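Local coordinates for protein lipocalin (Argas monolakensis, PDB 3BRN) that binds serotonin inside a lipocalin beta barrel, consistent with a biogenic amine-binding role in this soft tick, at residues Cys105-Gly110 with Tyr115-His120; Lys31-Gly36 with Gln138-Arg143; Lys17-Pro22 with Asp80-Thr85; Phe58-Leu63 with Gln89-Thr94; Cys7-Pro12 with Cys132-Ala137. All blocks are in the same frame, centred on the assembly; numbering follows the deposited sequence.

In the fold
Contacts 1, 3 and 4 line the serotonin pocket in the barrel, while contacts 2 and 5 lie outward on the helix 131-140 that packs outside it. Contact 1 is a buried hairpin pair with backbone bonds, a carboxylate for the amine and a tryptophan face for the indole. Contact 3, also buried, sets helix 15-20 against strand 81-85 through hydrocarbon and adds a backbone carbonyl to the amine. Contact 4, partly buried, supplies a phenylalanine near the ligand hydroxyl. Contact 2, partly buried, is a small methyl contact at the end of strand 26-32, and contact 5 a surface one with a ring, an aliphatic chain and a water. The C105-C132 disulfide ties contact 1 to contact 5.

Contact 1 of 5, residues Cys105-Gly110 with Tyr115-His120; sequences CDVMRG and YELWVH. With SRO (serotonin), chain C.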
# COMPACT_ATOMS: atom_id res chain seq x y z
N CYS A 105 0.64 -7.30 -4.24
CA CYS A 105 1.62 -6.40 -3.62
C CYS A 105 1.93 -5.18 -4.48
O CYS A 105 1.79 -5.20 -5.70
CB CYS A 105 2.90 -7.16 -3.27
SG CYS A 105 3.77 -7.80 -4.72
N ASP A 106 2.39 -4.11 -3.85
CA ASP A 106 2.80 -2.90 -4.52
C ASP A 106 4.09 -2.41 -3.91
O ASP A 106 4.30 -2.59 -2.73
CB ASP A 106 1.82 -1.77 -4.28
CG ASP A 106 0.41 -2.16 -4.52
OD1 ASP A 106 0.04 -2.46 -5.63
OD2 ASP A 106 -0.34 -2.08 -3.57
N VAL A 107 4.91 -1.73 -4.67
CA VAL A 107 5.99 -0.93 -4.09
C VAL A 107 5.74 0.54 -4.45
O VAL A 107 5.56 0.87 -5.61
CB VAL A 107 7.35 -1.38 -4.65
CG1 VAL A 107 8.47 -0.45 -4.11
CG2 VAL A 107 7.58 -2.85 -4.29
N MET A 108 5.77 1.41 -3.44
CA MET A 108 5.41 2.80 -3.62
C MET A 108 6.57 3.69 -3.20
O MET A 108 7.38 3.32 -2.33
CB MET A 108 4.24 3.16 -2.67
CG MET A 108 3.00 2.28 -2.78
SD MET A 108 2.29 2.23 -4.42
CE MET A 108 0.64 1.65 -4.00
N ARG A 109 6.52 4.93 -3.67
CA ARG A 109 7.21 6.02 -2.98
C ARG A 109 6.10 6.80 -2.26
O ARG A 109 5.19 7.29 -2.90
CB ARG A 109 7.93 6.94 -3.97
CG ARG A 109 8.78 8.02 -3.28
CD ARG A 109 9.49 8.93 -4.30
NE ARG A 109 10.43 8.16 -5.10
CZ ARG A 109 10.33 7.95 -6.41
NH1 ARG A 109 9.40 8.57 -7.13
NH2 ARG A 109 11.19 7.14 -7.01
N GLY A 110 6.14 6.84 -0.93
CA GLY A 110 5.11 7.55 -0.13
C GLY A 110 5.28 9.05 -0.20
O GLY A 110 6.24 9.55 -0.79
N TYR A 115 10.17 4.83 0.90
CA TYR A 115 9.71 3.69 0.16
C TYR A 115 8.86 2.75 0.97
O TYR A 115 9.07 2.60 2.11
CB TYR A 115 10.87 2.96 -0.52
CG TYR A 115 11.65 3.86 -1.42
CD1 TYR A 115 11.12 4.27 -2.59
CD2 TYR A 115 12.87 4.37 -1.04
CE1 TYR A 115 11.78 5.11 -3.39
CE2 TYR A 115 13.55 5.22 -1.84
CZ TYR A 115 13.00 5.59 -3.02
OH TYR A 115 13.59 6.43 -3.86
N GLU A 116 7.94 2.07 0.31
CA GLU A 116 6.91 1.29 1.00
C GLU A 116 6.62 0.01 0.25
O GLU A 116 6.45 0.01 -0.97
CB GLU A 116 5.61 2.10 1.09
CG GLU A 116 5.76 3.38 1.92
CD GLU A 116 4.48 4.20 1.96
OE1 GLU A 116 3.56 3.91 1.15
OE2 GLU A 116 4.43 5.19 2.72
N LEU A 117 6.42 -1.06 1.01
CA LEU A 117 5.91 -2.30 0.44
C LEU A 117 4.54 -2.55 1.05
O LEU A 117 4.42 -2.71 2.26
CB LEU A 117 6.86 -3.45 0.78
CG LEU A 117 6.39 -4.87 0.43
CD1 LEU A 117 6.24 -5.04 -1.07
CD2 LEU A 117 7.39 -5.89 0.98
N TRP A 118 3.53 -2.63 0.20
CA TRP A 118 2.19 -2.94 0.63
C TRP A 118 1.82 -4.32 0.16
O TRP A 118 2.14 -4.67 -0.93
CB TRP A 118 1.22 -1.91 0.12
CG TRP A 118 1.36 -0.55 0.62
CD1 TRP A 118 2.25 0.34 0.23
CD2 TRP A 118 0.58 0.06 1.62
NE1 TRP A 118 2.09 1.49 0.90
CE2 TRP A 118 1.07 1.35 1.78
CE3 TRP A 118 -0.48 -0.35 2.41
CZ2 TRP A 118 0.51 2.24 2.67
CZ3 TRP A 118 -1.01 0.54 3.29
CH2 TRP A 118 -0.54 1.80 3.41
N VAL A 119 1.20 -5.12 1.01
CA VAL A 119 0.85 -6.50 0.64
C VAL A 119 -0.61 -6.80 0.93
O VAL A 119 -1.14 -6.43 1.98
CB VAL A 119 1.77 -7.55 1.32
CG1 VAL A 119 1.51 -8.95 0.74
CG2 VAL A 119 3.23 -7.17 1.15
N HIS A 120 -1.29 -7.37 -0.07
CA HIS A 120 -2.70 -7.73 0.04
C HIS A 120 -2.94 -8.74 1.17
O HIS A 120 -2.12 -9.62 1.40
CB HIS A 120 -3.17 -8.32 -1.30
CG HIS A 120 -4.66 -8.46 -1.40
ND1 HIS A 120 -5.31 -9.64 -1.16
CD2 HIS A 120 -5.62 -7.54 -1.64
CE1 HIS A 120 -6.61 -9.45 -1.23
NE2 HIS A 120 -6.83 -8.18 -1.51
OH SRO C . -6.31 3.68 -1.47
CZ3 SRO C . -4.95 3.71 -1.28
CH2 SRO C . -4.39 4.92 -0.86
CZ2 SRO C . -3.03 4.98 -0.53
CE2 SRO C . -2.28 3.83 -0.71
NE1 SRO C . -0.97 3.52 -0.57
CD1 SRO C . -0.78 2.22 -0.86
CG SRO C . -2.00 1.66 -1.24
CD2 SRO C . -2.94 2.70 -1.16
CE3 SRO C . -4.22 2.65 -1.43
CB SRO C . -2.24 0.24 -1.69
CA SRO C . -2.64 0.21 -3.18
NZ SRO C . -3.01 -1.16 -3.53
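Y115 pairs with R109 across the antiparallel strands, its ring running alongside the arginine chain, with CE1 3.7 Å from R109 NE and the ring and guanidinium planes 76° apart. E116 follows: its O takes the amide of M108 at 2.9 Å, and its carboxylate OE1 receives the indole N-H of W118 at 2.8 Å, in the ring plane but from above the carboxylate. This helps hold the indole in its rotation. L117, on the other face of the sheet, lays CD1 4.1 Å from V107 CG2. W118 exchanges backbone hydrogen bonds with D106, while M108, bent at chi2 (-57°), sets CG 3.7 Å from W118 CD1 and turns CE to the ligand. One indole face carries the serotonin, whose CD1 is 3.3 Å from W118 CE2. D106 OD2 accepts from the ligand NZ at 2.8 Å, while OD1 is held by S100. V119 closes the pairing opposite C105. This is a beta hairpin of the lipocalin barrel, its inner face forming part of the amine-binding pocket.

Contact 2 of 5, residues Lys31-Gly36 with Gln138-Arg143; sequences KTTKPG and QVAGGR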
# COMPACT_ATOMS: atom_id res chain seq x y z
N LYS A 31 6.37 -3.18 4.87
CA LYS A 31 7.68 -2.61 5.22
C LYS A 31 7.71 -1.17 4.75
O LYS A 31 7.19 -0.87 3.69
CB LYS A 31 8.82 -3.36 4.51
CG LYS A 31 8.86 -4.87 4.75
CD LYS A 31 10.08 -5.49 4.08
CE LYS A 31 10.11 -7.00 4.26
NZ LYS A 31 10.93 -7.65 3.20
N THR A 32 8.48 -0.33 5.45
CA THR A 32 8.68 1.06 5.02
C THR A 32 10.06 1.56 5.44
O THR A 32 10.67 1.01 6.36
CB THR A 32 7.55 2.00 5.58
OG1 THR A 32 7.79 3.35 5.18
CG2 THR A 32 7.48 1.94 7.11
N THR A 33 10.61 2.52 4.69
CA THR A 33 11.84 3.19 5.11
C THR A 33 11.54 4.39 5.99
O THR A 33 12.45 5.12 6.38
CB THR A 33 12.71 3.63 3.90
OG1 THR A 33 11.95 4.52 3.07
CG2 THR A 33 13.15 2.40 3.06
N LYS A 34 10.27 4.67 6.25
CA LYS A 34 9.95 5.74 7.19
C LYS A 34 9.73 5.14 8.59
O LYS A 34 8.92 4.23 8.75
CB LYS A 34 8.68 6.49 6.74
CG LYS A 34 8.10 7.45 7.78
CD LYS A 34 6.94 8.24 7.20
CE LYS A 34 6.07 8.85 8.30
NZ LYS A 34 4.84 9.51 7.73
N PRO A 35 10.43 5.68 9.60
CA PRO A 35 10.27 5.22 10.97
C PRO A 35 9.05 5.84 11.65
O PRO A 35 8.51 6.85 11.18
CB PRO A 35 11.56 5.70 11.65
CG PRO A 35 11.88 6.97 10.93
CD PRO A 35 11.43 6.77 9.50
N GLY A 36 8.53 5.15 12.67
CA GLY A 36 7.45 5.68 13.50
C GLY A 36 6.05 5.48 12.97
O GLY A 36 5.11 6.10 13.47
N GLN A 138 15.62 -3.17 -4.11
CA GLN A 138 16.33 -2.27 -5.03
C GLN A 138 16.22 -0.82 -4.63
O GLN A 138 17.22 -0.10 -4.64
CB GLN A 138 15.88 -2.46 -6.48
CG GLN A 138 16.78 -3.38 -7.26
CD GLN A 138 16.29 -3.62 -8.68
OE1 GLN A 138 15.68 -2.60 -9.28
NE2 GLN A 138 16.40 -4.73 -9.21
N VAL A 139 14.99 -0.32 -4.49
CA VAL A 139 14.80 1.10 -4.21
C VAL A 139 15.19 1.51 -2.79
O VAL A 139 15.60 2.64 -2.56
CB VAL A 139 13.37 1.59 -4.55
CG1 VAL A 139 13.11 1.40 -6.03
CG2 VAL A 139 12.28 0.87 -3.68
N ALA A 140 15.06 0.59 -1.85
CA ALA A 140 15.33 0.89 -0.45
C ALA A 140 16.82 1.02 -0.25
O ALA A 140 17.29 1.85 0.54
CB ALA A 140 14.75 -0.19 0.46
N GLY A 141 17.58 0.19 -0.96
CA GLY A 141 19.03 0.25 -0.92
C GLY A 141 19.52 -0.12 0.47
O GLY A 141 19.00 -1.05 1.09
N GLY A 142 20.42 0.70 1.01
CA GLY A 142 20.99 0.45 2.34
C GLY A 142 20.26 1.20 3.45
O GLY A 142 20.74 1.28 4.57
N ARG A 143 19.12 1.79 3.11
CA ARG A 143 18.31 2.54 4.08
C ARG A 143 17.71 1.58 5.11
O ARG A 143 17.37 0.44 4.79
CB ARG A 143 17.17 3.26 3.36
CG ARG A 143 17.60 4.40 2.44
CD ARG A 143 16.37 5.04 1.79
NE ARG A 143 16.70 6.12 0.85
CZ ARG A 143 17.05 5.92 -0.42
NH1 ARG A 143 17.21 4.68 -0.89
NH2 ARG A 143 17.31 6.95 -1.20
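The methyl CG2 of T33 touches two groups of 138-143, 4.0 Å from A140 CB and 4.1 Å from R143 CB. Its hydroxyl is occupied separately: OG1 lies between the backbone N and the carbonyl carbon (chi1 59°) and accepts from the amide of Y115, which leaves the methyl for the helix end. In this lipocalin the contact joins the loop residue just after barrel strand 26-32 to the last turn of the helix 131-140 that packs against the barrel exterior. Beyond A140 the chain leaves helical geometry at G141, with positive phi, and makes a type II' beta turn that returns R143 toward T33. That turn is fastened at A140 O, which accepts both R143 N and R143 NH1 at 3.2 Å, the two donors arriving from opposite faces of the carbonyl plane. On the strand side, T32 OG1 accepts the amide of K34 at 3.0 Å with an N-H...O angle of 167°, an ST turn that folds the backbone around T33. Farther out, K34 NZ forms a salt bridge with D112.

Contact 3 of 5, residues Lys17-Pro22 with Asp80-Thr85; sequences KSVNGP and DKIEVT. With SRO (serotonin), chain C.
V19 turns CG1 away from its backbone N (chi1 171°), which leaves CG2 beside that N and anti to the carbonyl carbon; I82 keeps CG1 beside its own N (chi1 -64°), and a trans chi2 (169°) then extends CD1 to V19. The two branches meet obliquely, V19 CG2 lying 3.5 Å from I82 CD1, closer than usual for carbons. Helix 15-20 thus meets strand 81-85 at the serotonin pocket of the lipocalin barrel, and other branches serve the ligand. I82 CG2 comes within 3.7 Å of the ligand CH2, and V84 CG2 within 3.8 Å of the same atom. V19 CG1 is 3.9 Å from the ligand hydroxyl oxygen OH. S18 O of the helix backbone accepts from the ligand NZ at 2.8 Å, while D106 grips the same nitrogen from strand 105-109. The chemistry is therefore divided: branched aliphatic side chains line one part of the indole and its hydroxyl end, and a carbonyl plus a carboxylate would favour a protonated amine.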
# COMPACT_ATOMS: atom_id res chain seq x y z
N LYS A 17 -5.41 0.59 -11.24
CA LYS A 17 -5.24 -0.86 -11.15
C LYS A 17 -4.57 -1.30 -9.85
O LYS A 17 -4.90 -2.34 -9.29
CB LYS A 17 -4.47 -1.40 -12.36
CG LYS A 17 -5.30 -1.52 -13.62
CD LYS A 17 -4.47 -1.28 -14.85
CE LYS A 17 -5.20 -1.70 -16.10
NZ LYS A 17 -4.95 -3.13 -16.42
N SER A 18 -3.58 -0.53 -9.39
CA SER A 18 -2.97 -0.81 -8.10
C SER A 18 -4.00 -0.69 -6.96
O SER A 18 -4.07 -1.54 -6.07
CB SER A 18 -1.79 0.14 -7.86
OG SER A 18 -1.31 -0.02 -6.53
N VAL A 19 -4.73 0.41 -6.94
CA VAL A 19 -5.68 0.68 -5.87
C VAL A 19 -6.86 -0.30 -5.88
O VAL A 19 -7.36 -0.70 -4.82
CB VAL A 19 -6.21 2.13 -5.96
CG1 VAL A 19 -7.36 2.37 -4.98
CG2 VAL A 19 -5.06 3.13 -5.78
N ASN A 20 -7.32 -0.74 -7.03
CA ASN A 20 -8.29 -1.80 -7.08
C ASN A 20 -7.76 -3.15 -6.72
O ASN A 20 -8.45 -3.94 -6.17
CB ASN A 20 -8.88 -1.90 -8.47
CG ASN A 20 -9.76 -0.78 -8.80
OD1 ASN A 20 -10.40 -0.21 -7.97
ND2 ASN A 20 -9.83 -0.49 -10.05
N GLY A 21 -6.54 -3.44 -7.11
CA GLY A 21 -5.89 -4.69 -6.77
C GLY A 21 -6.67 -5.90 -7.26
O GLY A 21 -7.33 -5.83 -8.30
N PRO A 22 -6.75 -6.95 -6.44
CA PRO A 22 -7.39 -8.20 -6.86
C PRO A 22 -8.90 -8.02 -6.98
O PRO A 22 -9.58 -8.93 -7.47
CB PRO A 22 -7.07 -9.14 -5.71
CG PRO A 22 -7.04 -8.25 -4.51
CD PRO A 22 -6.46 -6.94 -4.99
N ASP A 80 0.57 7.03 -12.72
CA ASP A 80 1.10 6.29 -11.58
C ASP A 80 0.93 6.98 -10.23
O ASP A 80 1.54 6.56 -9.24
CB ASP A 80 2.57 5.90 -11.81
CG ASP A 80 3.49 7.11 -11.94
OD1 ASP A 80 2.97 8.24 -11.95
OD2 ASP A 80 4.72 6.92 -12.06
N LYS A 81 0.05 7.97 -10.16
CA LYS A 81 -0.15 8.73 -8.92
C LYS A 81 -1.41 8.34 -8.14
O LYS A 81 -2.51 8.31 -8.69
CB LYS A 81 -0.19 10.23 -9.20
CG LYS A 81 1.04 10.76 -9.91
CD LYS A 81 2.29 10.53 -9.09
CE LYS A 81 3.53 10.88 -9.92
NZ LYS A 81 4.73 10.99 -9.05
N ILE A 82 -1.22 8.04 -6.86
CA ILE A 82 -2.32 7.87 -5.91
C ILE A 82 -2.31 9.09 -5.00
O ILE A 82 -1.34 9.33 -4.27
CB ILE A 82 -2.14 6.60 -5.04
CG1 ILE A 82 -2.19 5.34 -5.91
CG2 ILE A 82 -3.23 6.52 -3.93
CD1 ILE A 82 -1.75 4.08 -5.17
N GLU A 83 -3.29 9.96 -5.18
CA GLU A 83 -3.36 11.22 -4.44
C GLU A 83 -4.39 11.14 -3.34
O GLU A 83 -5.57 10.92 -3.61
CB GLU A 83 -3.69 12.38 -5.38
CG GLU A 83 -3.80 13.72 -4.66
CD GLU A 83 -2.47 14.20 -4.11
OE1 GLU A 83 -1.43 13.98 -4.77
OE2 GLU A 83 -2.46 14.82 -3.03
N VAL A 84 -3.95 11.27 -2.09
CA VAL A 84 -4.82 11.09 -0.95
C VAL A 84 -5.08 12.43 -0.27
O VAL A 84 -4.19 13.28 -0.20
CB VAL A 84 -4.24 10.08 0.07
CG1 VAL A 84 -5.01 10.16 1.38
CG2 VAL A 84 -4.29 8.67 -0.48
N THR A 85 -6.36 12.68 -0.00
CA THR A 85 -6.80 13.91 0.67
C THR A 85 -7.70 13.57 1.85
O THR A 85 -8.59 12.72 1.74
CB THR A 85 -7.57 14.86 -0.31
OG1 THR A 85 -8.41 14.09 -1.17
CG2 THR A 85 -6.62 15.61 -1.17
OH SRO C . -6.31 3.68 -1.47
CZ3 SRO C . -4.95 3.71 -1.28
CH2 SRO C . -4.39 4.92 -0.86
CZ2 SRO C . -3.03 4.98 -0.53
CE2 SRO C . -2.28 3.83 -0.71
NE1 SRO C . -0.97 3.52 -0.57
CD1 SRO C . -0.78 2.22 -0.86
CG SRO C . -2.00 1.66 -1.24
CD2 SRO C . -2.94 2.70 -1.16
CE3 SRO C . -4.22 2.65 -1.43
CB SRO C . -2.24 0.24 -1.69
CA SRO C . -2.64 0.21 -3.18
NZ SRO C . -3.01 -1.16 -3.53

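Contact 4 of 5, residues Phe58-Leu63 with Gln89-Thr94; sequences FTYGKL and QDLSGT. With SRO (serotonin), chain C.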
# COMPACT_ATOMS: atom_id res chain seq x y z
N PHE A 58 -12.19 5.77 0.53
CA PHE A 58 -11.63 4.48 0.90
C PHE A 58 -11.40 4.47 2.39
O PHE A 58 -11.33 5.52 3.02
CB PHE A 58 -10.32 4.19 0.15
CG PHE A 58 -9.16 5.02 0.61
CD1 PHE A 58 -9.05 6.35 0.23
CD2 PHE A 58 -8.18 4.48 1.43
CE1 PHE A 58 -8.03 7.13 0.70
CE2 PHE A 58 -7.14 5.25 1.89
CZ PHE A 58 -7.04 6.58 1.50
N THR A 59 -11.43 3.28 2.96
CA THR A 59 -11.20 3.10 4.39
C THR A 59 -9.73 2.77 4.64
O THR A 59 -9.09 2.08 3.84
CB THR A 59 -12.08 1.97 4.95
OG1 THR A 59 -13.46 2.24 4.65
CG2 THR A 59 -11.90 1.82 6.47
N TYR A 60 -9.20 3.31 5.73
CA TYR A 60 -7.84 3.03 6.15
C TYR A 60 -7.80 2.99 7.67
O TYR A 60 -8.77 3.37 8.34
CB TYR A 60 -6.87 4.09 5.62
CG TYR A 60 -6.98 5.42 6.31
CD1 TYR A 60 -7.91 6.36 5.90
CD2 TYR A 60 -6.11 5.76 7.36
CE1 TYR A 60 -8.02 7.58 6.53
CE2 TYR A 60 -6.20 6.99 7.98
CZ TYR A 60 -7.16 7.90 7.57
OH TYR A 60 -7.26 9.15 8.15
N GLY A 61 -6.76 2.38 8.21
CA GLY A 61 -6.72 2.21 9.64
C GLY A 61 -5.42 1.64 10.16
O GLY A 61 -4.39 1.68 9.49
N LYS A 62 -5.50 1.11 11.36
CA LYS A 62 -4.33 0.65 12.07
C LYS A 62 -4.84 0.00 13.35
O LYS A 62 -6.03 0.12 13.69
CB LYS A 62 -3.46 1.85 12.40
CG LYS A 62 -4.09 2.81 13.40
CD LYS A 62 -3.09 3.85 13.85
CE LYS A 62 -3.78 5.13 14.28
NZ LYS A 62 -2.78 6.22 14.49
N LEU A 63 -3.96 -0.72 14.03
CA LEU A 63 -4.31 -1.39 15.27
C LEU A 63 -4.38 -0.41 16.43
O LEU A 63 -3.50 0.44 16.59
CB LEU A 63 -3.32 -2.50 15.59
CG LEU A 63 -3.57 -3.28 16.88
CD1 LEU A 63 -4.95 -3.91 16.82
CD2 LEU A 63 -2.49 -4.33 17.08
N GLN A 89 -1.96 13.31 8.76
CA GLN A 89 -0.56 13.70 8.64
C GLN A 89 0.32 12.51 8.27
O GLN A 89 1.54 12.56 8.38
CB GLN A 89 -0.06 14.33 9.94
CG GLN A 89 -0.14 15.85 9.97
CD GLN A 89 0.59 16.49 8.81
OE1 GLN A 89 1.70 16.09 8.46
NE2 GLN A 89 -0.03 17.49 8.20
N ASP A 90 -0.32 11.43 7.82
CA ASP A 90 0.40 10.24 7.38
C ASP A 90 0.16 9.97 5.90
O ASP A 90 1.05 10.16 5.07
CB ASP A 90 -0.01 9.02 8.21
CG ASP A 90 -1.45 9.10 8.68
OD1 ASP A 90 -2.26 9.77 8.01
OD2 ASP A 90 -1.77 8.48 9.72
N LEU A 91 -1.06 9.53 5.57
CA LEU A 91 -1.35 9.01 4.25
C LEU A 91 -1.65 10.09 3.21
O LEU A 91 -1.59 9.84 2.00
CB LEU A 91 -2.50 8.01 4.35
CG LEU A 91 -2.62 6.88 3.34
CD1 LEU A 91 -1.31 6.11 3.20
CD2 LEU A 91 -3.76 5.96 3.78
N SER A 92 -1.91 11.32 3.66
CA SER A 92 -2.30 12.39 2.74
C SER A 92 -1.15 12.86 1.87
O SER A 92 0.01 12.86 2.28
CB SER A 92 -2.93 13.57 3.49
OG SER A 92 -4.15 13.17 4.10
N GLY A 93 -1.46 13.20 0.62
CA GLY A 93 -0.44 13.62 -0.32
C GLY A 93 -0.27 12.60 -1.43
O GLY A 93 -1.05 11.65 -1.55
N THR A 94 0.83 12.72 -2.17
CA THR A 94 1.00 11.94 -3.38
C THR A 94 1.84 10.67 -3.18
O THR A 94 3.02 10.73 -2.82
CB THR A 94 1.61 12.80 -4.50
OG1 THR A 94 0.86 14.01 -4.62
CG2 THR A 94 1.59 12.06 -5.84
OH SRO C . -6.31 3.68 -1.47
CZ3 SRO C . -4.95 3.71 -1.28
CH2 SRO C . -4.39 4.92 -0.86
CZ2 SRO C . -3.03 4.98 -0.53
CE2 SRO C . -2.28 3.83 -0.71
NE1 SRO C . -0.97 3.52 -0.57
CD1 SRO C . -0.78 2.22 -0.86
CG SRO C . -2.00 1.66 -1.24
CD2 SRO C . -2.94 2.70 -1.16
CE3 SRO C . -4.22 2.65 -1.43
CB SRO C . -2.24 0.24 -1.69
CA SRO C . -2.64 0.21 -3.18
NZ SRO C . -3.01 -1.16 -3.53
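F58 and Y60 lie two residues apart on an extended strand that faces the chain around L91, with the nearest CA pair, Y60 and L91, 9.0 Å apart. The strand belongs to the lipocalin barrel, and the short, weakly bonded helix 88-91 lies beside the pocket that holds serotonin. L91 does the touching with a single methyl. Its CG is anti to the backbone N (chi1 -153°), and CD2 reaches the edge of the F58 ring, lying in the ring plane 3.9 Å from CE2. The same methyl is 4.1 Å from Y60 CB, the leucine and tyrosine side chains sliding past each other in opposite directions. L91 also touches V43 of the adjacent strand 42-44. Close by, the amide of L91 donates to D90 OD1 at 2.7 Å, on the anti side of the carboxylate. With its edge against the leucine, F58 turns one face to the ligand, whose hydroxyl oxygen OH sits 3.5 Å from F58 CD2, offset toward the ring rim.

Contact 5 of 5, residues Cys7-Pro12 with Cys132-Ala137; sequences CDFGGP and CDTKFA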
# COMPACT_ATOMS: atom_id res chain seq x y z
N CYS A 7 11.32 -10.63 -13.15
CA CYS A 7 10.34 -9.58 -12.87
C CYS A 7 10.45 -8.53 -13.97
O CYS A 7 11.53 -8.34 -14.54
CB CYS A 7 10.65 -8.91 -11.52
SG CYS A 7 10.72 -10.06 -10.11
N ASP A 8 9.36 -7.82 -14.24
CA ASP A 8 9.39 -6.76 -15.23
C ASP A 8 9.14 -5.41 -14.59
O ASP A 8 7.99 -5.04 -14.36
CB ASP A 8 8.37 -7.02 -16.33
CG ASP A 8 8.71 -6.30 -17.63
OD1 ASP A 8 9.18 -5.14 -17.56
OD2 ASP A 8 8.51 -6.90 -18.71
N PHE A 9 10.21 -4.67 -14.33
CA PHE A 9 10.10 -3.39 -13.62
C PHE A 9 10.02 -2.20 -14.57
O PHE A 9 10.17 -1.05 -14.15
CB PHE A 9 11.27 -3.22 -12.65
CG PHE A 9 11.34 -4.27 -11.59
CD1 PHE A 9 10.22 -4.99 -11.23
CD2 PHE A 9 12.54 -4.55 -10.94
CE1 PHE A 9 10.28 -5.97 -10.25
CE2 PHE A 9 12.61 -5.52 -9.96
CZ PHE A 9 11.48 -6.23 -9.62
N GLY A 10 9.78 -2.48 -15.85
CA GLY A 10 9.37 -1.45 -16.80
C GLY A 10 7.87 -1.27 -16.69
O GLY A 10 7.13 -2.24 -16.50
N GLY A 11 7.43 -0.03 -16.70
CA GLY A 11 6.00 0.21 -16.60
C GLY A 11 5.36 0.40 -17.97
O GLY A 11 5.68 -0.33 -18.91
N PRO A 12 4.49 1.40 -18.07
CA PRO A 12 4.20 2.17 -16.87
C PRO A 12 3.31 1.40 -15.90
O PRO A 12 2.82 0.32 -16.23
CB PRO A 12 3.46 3.40 -17.41
CG PRO A 12 2.89 2.96 -18.73
CD PRO A 12 3.89 1.99 -19.29
N CYS A 132 7.92 -8.11 -5.61
CA CYS A 132 7.85 -6.89 -4.82
C CYS A 132 8.98 -6.81 -3.84
O CYS A 132 9.43 -5.73 -3.52
CB CYS A 132 6.52 -6.75 -4.10
SG CYS A 132 5.16 -6.36 -5.20
N ASP A 133 9.38 -7.94 -3.31
CA ASP A 133 10.49 -7.97 -2.40
C ASP A 133 11.73 -7.53 -3.15
O ASP A 133 12.47 -6.75 -2.71
CB ASP A 133 10.67 -9.35 -1.82
CG ASP A 133 10.15 -9.48 -0.42
OD1 ASP A 133 10.08 -8.50 0.28
OD2 ASP A 133 9.84 -10.60 -0.03
N THR A 134 11.93 -8.07 -4.33
CA THR A 134 13.07 -7.70 -5.15
C THR A 134 13.09 -6.20 -5.46
O THR A 134 14.15 -5.59 -5.53
CB THR A 134 13.11 -8.50 -6.47
OG1 THR A 134 13.12 -9.90 -6.18
CG2 THR A 134 14.35 -8.14 -7.27
N LYS A 135 11.92 -5.63 -5.74
CA LYS A 135 11.85 -4.23 -6.15
C LYS A 135 12.07 -3.34 -4.93
O LYS A 135 12.76 -2.32 -5.00
CB LYS A 135 10.50 -3.93 -6.80
CG LYS A 135 10.25 -2.45 -7.10
CD LYS A 135 11.07 -1.98 -8.30
CE LYS A 135 10.88 -0.47 -8.51
NZ LYS A 135 11.56 -0.05 -9.78
N PHE A 136 11.44 -3.72 -3.82
CA PHE A 136 11.56 -2.92 -2.60
C PHE A 136 13.03 -2.89 -2.14
O PHE A 136 13.56 -1.82 -1.81
CB PHE A 136 10.62 -3.47 -1.51
CG PHE A 136 10.76 -2.76 -0.18
CD1 PHE A 136 10.22 -1.49 -0.01
CD2 PHE A 136 11.52 -3.31 0.84
CE1 PHE A 136 10.39 -0.79 1.19
CE2 PHE A 136 11.70 -2.61 2.04
CZ PHE A 136 11.12 -1.35 2.20
N ALA A 137 13.70 -4.03 -2.22
CA ALA A 137 15.14 -4.10 -1.92
C ALA A 137 15.94 -3.19 -2.82
O ALA A 137 16.84 -2.49 -2.35
CB ALA A 137 15.66 -5.54 -2.00
O HOH W 1 9.47 -0.86 -11.33
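A water bridges the two segments: it accepts from K135 NZ at 2.7 Å and donates to F9 O at 2.9 Å. The lysine reaches it by a chain that leaves CB with CG anti to the backbone N (chi1 173°) and then bends at chi2 (74°), so that its aliphatic part passes over the ring of F9. There CD stands 4.0 Å from the centroid of the F9 ring, 13° off the ring normal, a CH-pi contact made near the centre of the face. K135 CB meets the far end of the same ring, 3.8 Å from F9 CZ. At the edge, near the ring plane, T134 CG2 lies 4.1 Å from F9 CE2. Through F9, the loop 7-12 before helix 15-20 meets helix 131-140, which packs on the lipocalin barrel, and two disulfides, C7 with C131 and C132 with C105, tie the helix respectively to that loop and to the barrel. The F9 ring has a further neighbour in F99, which it meets edge-to-face. Beside it, D8 OD1 accepts the amide of G10 at 3.2 Å through its anti lone pair, an Asx turn that bends the backbone around F9.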